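Local coordinates for esterase D (Lactobacillus rhamnosus, PDB 3DKR), which is probably a carboxylic ester hydrolase of the alpha/beta-hydrolase fold, predicted to act through a serine-histidine-aspartate catalytic triad, at residues His29-Ser34 against Ser58-Val63; Pro13-Tyr18 against Val54-Gly59; Asn181-Pro186 against Asp208-Ala213; Val122-Ile127 against Ile189-Gln194. All blocks are in the same frame, centred on the assembly; numbering follows the deposited sequence.

Contact 1: residues His29-Ser34 against Ser58-Val63; sequences HAYTGS and SGHGTV. With ACT (acetate ion), chain B.
His60 carries its CG anti to the carbonyl carbon (chi1 -71°), and His29 holds its own CG between the backbone N and the carbonyl carbon (chi1 69°); from these positions the two imidazoles meet edge to face. CE1 of His29 comes over one face of the His60 ring, 3.7 Å from CD2, with the planes at 65° and the centroids 5.2 Å apart, a T-shaped pair. Around its rim His60 is used in plane. Thr32 N donates to His60 NE2 at 3.0 Å, while His60 ND1 donates to Ser58 O at 3.3 Å, rising well above that carbonyl plane. Together the two bonds fix the ring's rotation and place its proton on ND1. Gly33 O lies at the same rim, 3.3 Å from His60 CD2, and takes a hydrogen bond from a water that accepts from Gly61 N. The type II turn from Ala30 to Gly33 is tied at Ala30 O, which receives His29 ND1 at 2.9 Å and Gly33 N from opposite faces of its plane. An alanine in place of His60 would probably leave Thr32 N without its acceptor and the His29 edge without its aromatic face, so that the turn is held less firmly against the 58-63 loop. Tyr31 N donates to an acetate oxygen at 2.8 Å and Leu102 N also binds the ion, backbone donors consistent with an oxyanion hole; the predicted catalytic His226 bonds it through NE2. The loops follow strands 23-28 and 51-54; Ile68 of helix 66-71 packs on His60, and helix 155-178 covers Tyr31, whose OH bonds to Gln165.

Contact 2: residues Pro13-Tyr18 against Val54-Gly59; sequences PQPFEY and VPLFSG
Phe16 and Val54 form an antiparallel hydrogen-bonded pair, their CA atoms 5.4 Å apart, and each donates to the other's carbonyl. Val54 N reaches Phe16 O at 2.9 Å, nearly along the C=O axis, whereas Phe16 N meets Val54 O at 3.1 Å from a direction tilted out of the carbonyl plane. The same Val54 O is approached by Pro15 CA at 3.2 Å in a CA-H...O contact; Pro15, just before the strand, thus adds a weaker contact to the same oxygen. One residue further the chains remain close, with the CA atoms of Pro15 and Pro55 at 4.5 Å, but neither proline has an N-H to continue the pairing.

Both side chains of the bridged pair leave the same face of the sheet and run side by side. The chi1 of Phe16 is 68°, which sets CG between its backbone N and carbonyl carbon, and the ring lies with one face against Val54. The methyl CG2 sits over that face in a CH-pi contact, 3.9 Å from the centroid and 25° off the normal, shifted toward the rim where CZ is 3.6 Å away. Beyond the bridge, Pro15 CD touches Leu56 CB at 4.1 Å, a purely apolar meeting of two side chains.

The pair joins the outermost strand 16-18 to strand 51-54 in the mixed sheet, and the bonding continues from Tyr18 to Val52. Helix 39-47 packs on Phe16 through Asn39 and Ala42, while Val54 rests on Leu27 of strand 23-28.

Contact 3: residues Asn181-Pro186 against Asp208-Ala213; sequences NLVKQP and DALINA
Asn212 and Lys184 lie side by side and point the same way, both reaching the carbonyl end of Asn181. Asn212 has CG anti to its carbonyl carbon (chi1 -64°), and its ND2 donates to Asn181 O at 2.8 Å. The bond is almost straight, 178° at the hydrogen; it lies in the amide plane of Asn212 and falls on a lone pair in the carbonyl plane of Asn181. Lys184 bends at chi2 and again at chi4, its chain running beside Asn212 so that NZ comes within 3.2 Å of Asn212 CB. NZ is also 2.9 Å from Asn181 O.

Beneath this polar layer Val183 and Leu210 meet at an oblique angle. CD2 of Leu210 approaches the branch point of the valine, 3.7 Å from CB, and lies near both methyls. The backbones come closest at Lys184 and Ala213, CA to CA 4.1 Å, and Ala213 CB packs 3.5 Å from Gln185 O. Val183 O, facing the type I turn from Leu210 to Ala213, is served by a water that donates to it and accepts from Asn212 N.

The contact joins the turn leaving helix 202-209 to the loop between helix 155-178 and strand 187-192. Met108 of helix 101-113 packs on both Val183 and Leu210, and Leu210 also rests on Thr187 and Ile189 of the strand.

Contact 4: residues Val122-Ile127 against Ile189-Gln194; sequences VFSSPI and IGQAGQ
Strands 119-122 and 187-192 of the alpha/beta-hydrolase sheet run parallel here and open at their ends into loops beside the predicted catalytic triad; Val122 and Ile189 form the bridge. Their CG2 methyls lie 4.1 Å apart on one face of the sheet, and Gly190 N donates to Val122 O at 2.9 Å. Past this point the backbones stay close but the regular pairing lapses, and the Gln191 side chain takes over the bonding. Gln191 has CG anti to its backbone N (chi1 176°) and then bends at chi2 (58°), its amide ending up across from Ser125. OE1 accepts twice from that one residue: Ser125 N at 2.8 Å lies in the amide plane, and Ser125 OG at 2.7 Å stands above it. The other end of the amide is used as well, NE2 donating to Ala192 O at 3.0 Å on a lone pair and to Asp195 OD2. A water links the chains again, donating to Phe123 O and accepting from Ser124 OG and Ala192 N. An alanine at Gln191 would probably leave Ser125 N and OG without their shared acceptor and Asp195 without an amide donor, setting the serine loop free to shift.

Every residue touching across this contact is buried, and the amide meets the need for polar partners at both ends, its orientation fixed by acceptor and donor roles. Gln191 is bonded directly to Asp195 and, through Ser125, linked to the chain whose carbonyl accepts from Ser101 OG, the predicted nucleophile; it probably helps to position both.

Contacts 1 and 4 are buried and lie on opposite sides of the chain's centre, beside the predicted active site, their nearest atoms about 4 Å apart; both rely on polar side chains with two or more partners, imidazoles in one and an amide in the other. Contact 2, at the sheet's edge, depends on backbone pairing and apolar packing. It shares Ser58 and Gly59 with contact 1, and His29 NE2 probably accepts from Phe57 N between them. Contact 3 is the most peripheral, its centre about 19 Å from that of the chain, with exposed Lys184 and Asn212 over a small apolar layer. It touches contact 4 through Leu210 and Ile189, where strand 187-192 meets the turn after helix 202-209.

Contact 1: residues His29-Ser34 against Ser58-Val63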
loop_
_atom_site.group_PDB
_atom_site.type_symbol
_atom_site.label_atom_id
_atom_site.label_comp_id
_atom_site.label_asym_id
_atom_site.label_seq_id
_atom_site.Cartn_x
_atom_site.Cartn_y
_atom_site.Cartn_z
ATOM N N HIS A 29 1.856 -0.676 3.506
ATOM C CA HIS A 29 1.382 -2.052 3.364
ATOM C C HIS A 29 -0.128 -2.210 3.112
ATOM O O HIS A 29 -0.847 -1.225 2.935
ATOM C CB HIS A 29 1.895 -2.922 4.531
ATOM C CG HIS A 29 1.314 -2.615 5.882
ATOM N ND1 HIS A 29 0.034 -2.995 6.255
ATOM C CD2 HIS A 29 1.886 -2.081 6.989
ATOM C CE1 HIS A 29 -0.161 -2.669 7.522
ATOM N NE2 HIS A 29 0.944 -2.110 7.991
ATOM N N ALA A 30 -0.570 -3.470 3.086
ATOM C CA ALA A 30 -1.963 -3.825 2.776
ATOM C C ALA A 30 -2.874 -3.844 3.993
ATOM O O ALA A 30 -2.422 -4.004 5.124
ATOM C CB ALA A 30 -1.995 -5.189 2.119
ATOM N N TYR A 31 -4.173 -3.715 3.732
ATOM C CA TYR A 31 -5.187 -3.913 4.766
ATOM C C TYR A 31 -5.140 -5.389 5.200
ATOM O O TYR A 31 -5.143 -6.284 4.362
ATOM C CB TYR A 31 -6.546 -3.587 4.189
ATOM C CG TYR A 31 -7.706 -3.616 5.150
ATOM C CD1 TYR A 31 -7.692 -2.868 6.315
ATOM C CD2 TYR A 31 -8.856 -4.326 4.835
ATOM C CE1 TYR A 31 -8.781 -2.872 7.181
ATOM C CE2 TYR A 31 -9.949 -4.331 5.683
ATOM C CZ TYR A 31 -9.915 -3.598 6.847
ATOM O OH TYR A 31 -11.017 -3.591 7.690
ATOM N N THR A 32 -5.105 -5.587 6.518
ATOM C CA THR A 32 -4.815 -6.867 7.190
ATOM C C THR A 32 -3.365 -7.329 7.021
ATOM O O THR A 32 -2.965 -8.362 7.578
ATOM C CB THR A 32 -5.765 -8.030 6.789
ATOM O OG1 THR A 32 -5.415 -8.576 5.502
ATOM C CG2 THR A 32 -7.215 -7.588 6.820
ATOM N N GLY A 33 -2.565 -6.566 6.278
ATOM C CA GLY A 33 -1.163 -6.907 6.081
ATOM C C GLY A 33 -0.278 -6.362 7.173
ATOM O O GLY A 33 -0.711 -6.133 8.316
ATOM N N SER A 34 0.979 -6.098 6.808
ATOM C CA SER A 34 1.982 -5.660 7.768
ATOM C C SER A 34 3.250 -5.360 6.988
ATOM O O SER A 34 3.269 -5.546 5.739
ATOM C CB SER A 34 2.275 -6.759 8.792
ATOM O OG SER A 34 3.136 -7.747 8.246
ATOM N N SER A 58 -1.494 1.296 12.452
ATOM C CA SER A 58 -2.172 1.022 13.724
ATOM C C SER A 58 -3.159 -0.120 13.574
ATOM O O SER A 58 -3.895 -0.218 12.580
ATOM C CB SER A 58 -2.891 2.255 14.256
ATOM O OG SER A 58 -1.973 3.128 14.889
ATOM N N GLY A 59 -3.188 -0.971 14.597
ATOM C CA GLY A 59 -4.155 -2.060 14.669
ATOM C C GLY A 59 -3.688 -3.311 13.968
ATOM O O GLY A 59 -4.242 -4.380 14.182
ATOM N N HIS A 60 -2.695 -3.181 13.086
ATOM C CA HIS A 60 -2.160 -4.320 12.351
ATOM C C HIS A 60 -0.996 -4.959 13.099
ATOM O O HIS A 60 -0.430 -4.377 14.027
ATOM C CB HIS A 60 -1.693 -3.873 10.949
ATOM C CG HIS A 60 -2.816 -3.522 10.016
ATOM N ND1 HIS A 60 -3.596 -2.395 10.175
ATOM C CD2 HIS A 60 -3.279 -4.149 8.911
ATOM C CE1 HIS A 60 -4.502 -2.353 9.205
ATOM N NE2 HIS A 60 -4.329 -3.402 8.422
ATOM N N GLY A 61 -0.616 -6.154 12.676
ATOM C CA GLY A 61 0.579 -6.798 13.240
ATOM C C GLY A 61 0.421 -7.297 14.674
ATOM O O GLY A 61 1.411 -7.482 15.390
ATOM N N THR A 62 -0.815 -7.532 15.109
ATOM C CA THR A 62 -1.021 -8.125 16.435
ATOM C C THR A 62 -1.699 -9.480 16.334
ATOM O O THR A 62 -2.180 -9.885 15.277
ATOM C CB THR A 62 -1.870 -7.243 17.364
ATOM O OG1 THR A 62 -3.262 -7.412 17.052
ATOM C CG2 THR A 62 -1.458 -5.781 17.285
ATOM N N VAL A 63 -1.774 -10.148 17.479
ATOM C CA VAL A 63 -2.387 -11.464 17.580
ATOM C C VAL A 63 -3.928 -11.391 17.501
ATOM O O VAL A 63 -4.594 -12.410 17.308
ATOM C CB VAL A 63 -1.930 -12.154 18.900
ATOM C CG1 VAL A 63 -2.592 -11.520 20.118
ATOM C CG2 VAL A 63 -2.197 -13.641 18.847
HETATM C C ACT B . -4.556 -4.320 0.287
HETATM O O ACT B . -4.587 -3.276 1.006
HETATM O OXT ACT B . -3.721 -4.389 -0.659
HETATM C CH3 ACT B . -5.483 -5.476 0.546
HETATM O O HOH W 1 -2.146 -7.265 10.388
#

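Contact 2: residues Pro13-Tyr18 against Val54-Gly59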
loop_
_atom_site.group_PDB
_atom_site.type_symbol
_atom_site.label_atom_id
_atom_site.label_comp_id
_atom_site.label_asym_id
_atom_site.label_seq_id
_atom_site.Cartn_x
_atom_site.Cartn_y
_atom_site.Cartn_z
ATOM N N PRO A 13 5.157 -8.465 13.539
ATOM C CA PRO A 13 6.018 -7.757 12.589
ATOM C C PRO A 13 6.328 -6.373 13.145
ATOM O O PRO A 13 5.504 -5.800 13.866
ATOM C CB PRO A 13 5.170 -7.682 11.309
ATOM C CG PRO A 13 3.792 -7.858 11.736
ATOM C CD PRO A 13 3.801 -8.680 12.998
ATOM N N GLN A 14 7.527 -5.872 12.864
ATOM C CA GLN A 14 7.953 -4.568 13.329
ATOM C C GLN A 14 8.070 -3.641 12.127
ATOM O O GLN A 14 8.389 -4.101 11.040
ATOM C CB GLN A 14 9.346 -4.705 13.937
ATOM C CG GLN A 14 9.420 -5.622 15.141
ATOM C CD GLN A 14 8.881 -4.964 16.383
ATOM O OE1 GLN A 14 9.023 -3.754 16.570
ATOM N NE2 GLN A 14 8.276 -5.766 17.264
ATOM N N PRO A 15 7.891 -2.333 12.330
ATOM C CA PRO A 15 8.309 -1.431 11.255
ATOM C C PRO A 15 9.802 -1.629 11.065
ATOM O O PRO A 15 10.481 -2.029 12.008
ATOM C CB PRO A 15 8.032 -0.035 11.823
ATOM C CG PRO A 15 7.906 -0.229 13.290
ATOM C CD PRO A 15 7.433 -1.605 13.521
ATOM N N PHE A 16 10.322 -1.370 9.866
ATOM C CA PHE A 16 11.763 -1.517 9.646
ATOM C C PHE A 16 12.310 -0.529 8.636
ATOM O O PHE A 16 11.558 0.052 7.867
ATOM C CB PHE A 16 12.153 -2.953 9.282
ATOM C CG PHE A 16 11.672 -3.429 7.927
ATOM C CD1 PHE A 16 10.405 -4.000 7.766
ATOM C CD2 PHE A 16 12.509 -3.378 6.820
ATOM C CE1 PHE A 16 9.977 -4.454 6.534
ATOM C CE2 PHE A 16 12.084 -3.834 5.600
ATOM C CZ PHE A 16 10.816 -4.385 5.458
ATOM N N GLU A 17 13.619 -0.330 8.689
ATOM C CA GLU A 17 14.265 0.710 7.895
ATOM C C GLU A 17 15.629 0.266 7.455
ATOM O O GLU A 17 16.412 -0.252 8.259
ATOM C CB GLU A 17 14.399 2.017 8.678
ATOM C CG GLU A 17 15.018 3.147 7.845
ATOM C CD GLU A 17 14.856 4.544 8.433
ATOM O OE1 GLU A 17 14.328 4.695 9.558
ATOM O OE2 GLU A 17 15.262 5.507 7.736
ATOM N N TYR A 18 15.915 0.485 6.178
ATOM C CA TYR A 18 17.238 0.294 5.630
ATOM C C TYR A 18 17.827 1.633 5.265
ATOM O O TYR A 18 17.183 2.441 4.568
ATOM C CB TYR A 18 17.180 -0.541 4.358
ATOM C CG TYR A 18 16.570 -1.907 4.510
ATOM C CD1 TYR A 18 16.646 -2.609 5.710
ATOM C CD2 TYR A 18 15.947 -2.519 3.424
ATOM C CE1 TYR A 18 16.078 -3.888 5.829
ATOM C CE2 TYR A 18 15.398 -3.775 3.538
ATOM C CZ TYR A 18 15.450 -4.452 4.743
ATOM O OH TYR A 18 14.891 -5.727 4.840
ATOM N N VAL A 54 9.471 1.072 6.058
ATOM C CA VAL A 54 8.239 0.304 6.007
ATOM C C VAL A 54 7.558 0.402 7.372
ATOM O O VAL A 54 7.863 -0.376 8.292
ATOM C CB VAL A 54 8.502 -1.172 5.650
ATOM C CG1 VAL A 54 7.183 -1.885 5.396
ATOM C CG2 VAL A 54 9.429 -1.266 4.442
ATOM N N PRO A 55 6.671 1.392 7.532
ATOM C CA PRO A 55 5.966 1.529 8.811
ATOM C C PRO A 55 4.912 0.454 9.024
ATOM O O PRO A 55 4.528 -0.234 8.083
ATOM C CB PRO A 55 5.305 2.907 8.710
ATOM C CG PRO A 55 5.131 3.147 7.251
ATOM C CD PRO A 55 6.307 2.463 6.578
ATOM N N LEU A 56 4.418 0.370 10.256
ATOM C CA LEU A 56 3.324 -0.516 10.623
ATOM C C LEU A 56 2.072 0.318 10.885
ATOM O O LEU A 56 2.103 1.245 11.693
ATOM C CB LEU A 56 3.685 -1.273 11.897
ATOM C CG LEU A 56 2.602 -2.125 12.538
ATOM C CD1 LEU A 56 2.141 -3.250 11.638
ATOM C CD2 LEU A 56 3.102 -2.657 13.910
ATOM N N PHE A 57 0.964 -0.028 10.235
ATOM C CA PHE A 57 -0.271 0.710 10.441
ATOM C C PHE A 57 -0.926 0.314 11.757
ATOM O O PHE A 57 -0.921 -0.860 12.125
ATOM C CB PHE A 57 -1.244 0.498 9.280
ATOM C CG PHE A 57 -0.886 1.268 8.020
ATOM C CD1 PHE A 57 -0.503 2.602 8.070
ATOM C CD2 PHE A 57 -0.970 0.655 6.772
ATOM C CE1 PHE A 57 -0.198 3.308 6.899
ATOM C CE2 PHE A 57 -0.661 1.370 5.601
ATOM C CZ PHE A 57 -0.285 2.685 5.675
ATOM N N SER A 58 -1.494 1.296 12.452
ATOM C CA SER A 58 -2.172 1.022 13.724
ATOM C C SER A 58 -3.159 -0.120 13.574
ATOM O O SER A 58 -3.895 -0.218 12.580
ATOM C CB SER A 58 -2.891 2.255 14.256
ATOM O OG SER A 58 -1.973 3.128 14.889
ATOM N N GLY A 59 -3.188 -0.971 14.597
ATOM C CA GLY A 59 -4.155 -2.060 14.669
ATOM C C GLY A 59 -3.688 -3.311 13.968
ATOM O O GLY A 59 -4.242 -4.380 14.182
#

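Contact 3: residues Asn181-Pro186 against Asp208-Ala213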
loop_
_atom_site.group_PDB
_atom_site.type_symbol
_atom_site.label_atom_id
_atom_site.label_comp_id
_atom_site.label_asym_id
_atom_site.label_seq_id
_atom_site.Cartn_x
_atom_site.Cartn_y
_atom_site.Cartn_z
ATOM N N ASN A 181 -6.402 14.964 -9.827
ATOM C CA ASN A 181 -5.967 16.079 -10.677
ATOM C C ASN A 181 -4.807 16.859 -10.082
ATOM O O ASN A 181 -4.082 17.559 -10.811
ATOM C CB ASN A 181 -7.138 17.034 -10.978
ATOM C CG ASN A 181 -7.630 17.760 -9.755
ATOM O OD1 ASN A 181 -7.200 18.877 -9.469
ATOM N ND2 ASN A 181 -8.553 17.133 -9.015
ATOM N N LEU A 182 -4.635 16.777 -8.766
ATOM C CA LEU A 182 -3.559 17.507 -8.095
ATOM C C LEU A 182 -2.181 16.884 -8.314
ATOM O O LEU A 182 -1.154 17.543 -8.068
ATOM C CB LEU A 182 -3.833 17.624 -6.601
ATOM C CG LEU A 182 -5.061 18.427 -6.176
ATOM C CD1 LEU A 182 -5.155 18.456 -4.665
ATOM C CD2 LEU A 182 -5.002 19.860 -6.758
ATOM N N VAL A 183 -2.128 15.632 -8.767
ATOM C CA VAL A 183 -0.841 14.944 -8.878
ATOM C C VAL A 183 -0.051 15.438 -10.086
ATOM O O VAL A 183 -0.497 15.306 -11.220
ATOM C CB VAL A 183 -0.994 13.425 -9.014
ATOM C CG1 VAL A 183 0.384 12.754 -9.127
ATOM C CG2 VAL A 183 -1.753 12.864 -7.813
ATOM N N LYS A 184 1.124 16.007 -9.825
ATOM C CA LYS A 184 2.022 16.439 -10.895
ATOM C C LYS A 184 3.195 15.477 -11.127
ATOM O O LYS A 184 3.818 15.483 -12.200
ATOM C CB LYS A 184 2.579 17.823 -10.574
ATOM C CG LYS A 184 1.547 18.933 -10.406
ATOM C CD LYS A 184 0.494 18.993 -11.493
ATOM C CE LYS A 184 -0.570 20.057 -11.182
ATOM N NZ LYS A 184 -1.972 19.500 -11.251
ATOM N N GLN A 185 3.505 14.656 -10.124
ATOM C CA GLN A 185 4.669 13.790 -10.169
ATOM C C GLN A 185 4.469 12.615 -11.108
ATOM O O GLN A 185 3.325 12.172 -11.316
ATOM C CB GLN A 185 4.977 13.201 -8.787
ATOM C CG GLN A 185 5.304 14.208 -7.704
ATOM C CD GLN A 185 4.108 14.604 -6.871
ATOM O OE1 GLN A 185 2.969 14.550 -7.335
ATOM N NE2 GLN A 185 4.364 15.006 -5.623
ATOM N N PRO A 186 5.576 12.059 -11.621
ATOM C CA PRO A 186 5.510 10.753 -12.244
ATOM C C PRO A 186 4.826 9.751 -11.302
ATOM O O PRO A 186 5.123 9.737 -10.099
ATOM C CB PRO A 186 6.987 10.385 -12.443
ATOM C CG PRO A 186 7.684 11.695 -12.510
ATOM C CD PRO A 186 6.947 12.608 -11.627
ATOM N N ASP A 208 -6.279 6.990 -15.991
ATOM C CA ASP A 208 -7.008 8.012 -16.744
ATOM C C ASP A 208 -7.300 9.299 -15.954
ATOM O O ASP A 208 -7.474 10.367 -16.558
ATOM C CB ASP A 208 -8.316 7.430 -17.293
ATOM C CG ASP A 208 -8.098 6.338 -18.328
ATOM O OD1 ASP A 208 -6.950 6.099 -18.771
ATOM O OD2 ASP A 208 -9.113 5.706 -18.713
ATOM N N ALA A 209 -7.380 9.213 -14.621
ATOM C CA ALA A 209 -7.702 10.384 -13.792
ATOM C C ALA A 209 -6.483 11.264 -13.548
ATOM O O ALA A 209 -6.630 12.406 -13.121
ATOM C CB ALA A 209 -8.301 9.963 -12.439
ATOM N N LEU A 210 -5.291 10.720 -13.802
ATOM C CA LEU A 210 -4.029 11.420 -13.506
ATOM C C LEU A 210 -3.678 12.373 -14.647
ATOM O O LEU A 210 -2.613 12.277 -15.255
ATOM C CB LEU A 210 -2.908 10.416 -13.257
ATOM C CG LEU A 210 -3.061 9.688 -11.907
ATOM C CD1 LEU A 210 -2.260 8.403 -11.886
ATOM C CD2 LEU A 210 -2.685 10.591 -10.751
ATOM N N ILE A 211 -4.578 13.309 -14.912
ATOM C CA ILE A 211 -4.481 14.135 -16.123
ATOM C C ILE A 211 -3.292 15.106 -16.097
ATOM O O ILE A 211 -2.817 15.543 -17.157
ATOM C CB ILE A 211 -5.799 14.905 -16.394
ATOM C CG1 ILE A 211 -6.142 15.852 -15.254
ATOM C CG2 ILE A 211 -6.958 13.918 -16.621
ATOM C CD1 ILE A 211 -7.269 16.823 -15.622
ATOM N N ASN A 212 -2.802 15.423 -14.903
ATOM C CA ASN A 212 -1.691 16.374 -14.737
ATOM C C ASN A 212 -0.346 15.760 -14.331
ATOM O O ASN A 212 0.648 16.478 -14.173
ATOM C CB ASN A 212 -2.109 17.443 -13.753
ATOM C CG ASN A 212 -3.266 18.270 -14.277
ATOM O OD1 ASN A 212 -3.263 18.667 -15.448
ATOM N ND2 ASN A 212 -4.251 18.531 -13.435
ATOM N N ALA A 213 -0.309 14.440 -14.179
ATOM C CA ALA A 213 0.933 13.739 -13.826
ATOM C C ALA A 213 1.948 13.877 -14.956
ATOM O O ALA A 213 1.593 13.782 -16.138
ATOM C CB ALA A 213 0.667 12.263 -13.550
HETATM O O HOH W 2 -2.912 14.297 -12.278
#

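Contact 4: residues Val122-Ile127 against Ile189-Gln194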
loop_
_atom_site.group_PDB
_atom_site.type_symbol
_atom_site.label_atom_id
_atom_site.label_comp_id
_atom_site.label_asym_id
_atom_site.label_seq_id
_atom_site.Cartn_x
_atom_site.Cartn_y
_atom_site.Cartn_z
ATOM N N VAL A 122 1.283 2.990 -6.893
ATOM C CA VAL A 122 0.577 1.890 -6.279
ATOM C C VAL A 122 0.979 0.553 -6.884
ATOM O O VAL A 122 1.352 0.466 -8.057
ATOM C CB VAL A 122 -0.947 2.066 -6.381
ATOM C CG1 VAL A 122 -1.369 3.469 -5.875
ATOM C CG2 VAL A 122 -1.421 1.845 -7.817
ATOM N N PHE A 123 0.887 -0.475 -6.058
ATOM C CA PHE A 123 1.093 -1.841 -6.484
ATOM C C PHE A 123 -0.224 -2.614 -6.556
ATOM O O PHE A 123 -0.205 -3.826 -6.838
ATOM C CB PHE A 123 2.029 -2.576 -5.524
ATOM C CG PHE A 123 3.369 -1.912 -5.314
ATOM C CD1 PHE A 123 3.976 -1.162 -6.321
ATOM C CD2 PHE A 123 4.044 -2.094 -4.122
ATOM C CE1 PHE A 123 5.226 -0.589 -6.110
ATOM C CE2 PHE A 123 5.286 -1.542 -3.921
ATOM C CZ PHE A 123 5.873 -0.789 -4.908
ATOM N N SER A 124 -1.335 -1.937 -6.271
ATOM C CA SER A 124 -2.685 -2.449 -6.563
ATOM C C SER A 124 -3.686 -1.303 -6.513
ATOM O O SER A 124 -3.383 -0.213 -6.000
ATOM C CB SER A 124 -3.095 -3.556 -5.585
ATOM O OG SER A 124 -4.166 -4.325 -6.129
ATOM N N SER A 125 -4.857 -1.535 -7.098
ATOM C CA SER A 125 -5.903 -0.505 -7.154
ATOM C C SER A 125 -6.413 -0.118 -5.779
ATOM O O SER A 125 -6.334 -0.897 -4.836
ATOM C CB SER A 125 -7.055 -1.017 -7.997
ATOM O OG SER A 125 -6.650 -1.131 -9.345
ATOM N N PRO A 126 -6.942 1.106 -5.651
ATOM C CA PRO A 126 -7.456 1.516 -4.354
ATOM C C PRO A 126 -8.695 0.742 -3.939
ATOM O O PRO A 126 -9.326 0.073 -4.761
ATOM C CB PRO A 126 -7.787 3.003 -4.568
ATOM C CG PRO A 126 -8.021 3.140 -6.026
ATOM C CD PRO A 126 -7.111 2.154 -6.678
ATOM N N ILE A 127 -9.031 0.880 -2.657
ATOM C CA ILE A 127 -10.233 0.327 -2.067
ATOM C C ILE A 127 -11.316 1.371 -2.234
ATOM O O ILE A 127 -11.310 2.382 -1.526
ATOM C CB ILE A 127 -9.992 0.012 -0.576
ATOM C CG1 ILE A 127 -8.872 -1.025 -0.431
ATOM C CG2 ILE A 127 -11.273 -0.479 0.098
ATOM C CD1 ILE A 127 -8.389 -1.231 0.976
ATOM N N ILE A 189 1.903 2.660 -11.648
ATOM C CA ILE A 189 0.714 1.836 -11.386
ATOM C C ILE A 189 0.989 0.389 -11.738
ATOM O O ILE A 189 1.278 0.072 -12.897
ATOM C CB ILE A 189 -0.520 2.303 -12.179
ATOM C CG1 ILE A 189 -0.849 3.757 -11.845
ATOM C CG2 ILE A 189 -1.707 1.367 -11.877
ATOM C CD1 ILE A 189 -2.005 4.383 -12.667
ATOM N N GLY A 190 0.940 -0.486 -10.735
ATOM C CA GLY A 190 1.019 -1.914 -10.947
ATOM C C GLY A 190 -0.246 -2.588 -10.459
ATOM O O GLY A 190 -0.795 -2.209 -9.422
ATOM N N GLN A 191 -0.719 -3.585 -11.202
ATOM C CA GLN A 191 -1.972 -4.255 -10.875
ATOM C C GLN A 191 -1.920 -5.730 -11.267
ATOM O O GLN A 191 -1.589 -6.058 -12.406
ATOM C CB GLN A 191 -3.115 -3.573 -11.615
ATOM C CG GLN A 191 -4.469 -4.225 -11.435
ATOM C CD GLN A 191 -4.886 -4.313 -9.999
ATOM O OE1 GLN A 191 -5.023 -3.287 -9.325
ATOM N NE2 GLN A 191 -5.145 -5.534 -9.526
ATOM N N ALA A 192 -2.270 -6.592 -10.323
ATOM C CA ALA A 192 -2.398 -8.030 -10.560
ATOM C C ALA A 192 -3.526 -8.316 -11.558
ATOM O O ALA A 192 -4.610 -7.743 -11.446
ATOM C CB ALA A 192 -2.668 -8.754 -9.239
ATOM N N GLY A 193 -3.268 -9.223 -12.501
ATOM C CA GLY A 193 -4.258 -9.603 -13.529
ATOM C C GLY A 193 -5.264 -10.675 -13.114
ATOM O O GLY A 193 -6.219 -10.945 -13.857
ATOM N N GLN A 194 -5.059 -11.302 -11.952
ATOM C CA GLN A 194 -6.004 -12.266 -11.387
ATOM C C GLN A 194 -6.299 -11.873 -9.940
ATOM O O GLN A 194 -6.308 -12.686 -9.018
ATOM C CB GLN A 194 -5.444 -13.688 -11.490
ATOM C CG GLN A 194 -5.210 -14.145 -12.925
ATOM C CD GLN A 194 -6.510 -14.408 -13.699
ATOM O OE1 GLN A 194 -7.605 -14.463 -13.122
ATOM N NE2 GLN A 194 -6.383 -14.577 -15.024
HETATM O O HOH W 3 -2.072 -5.930 -7.359
#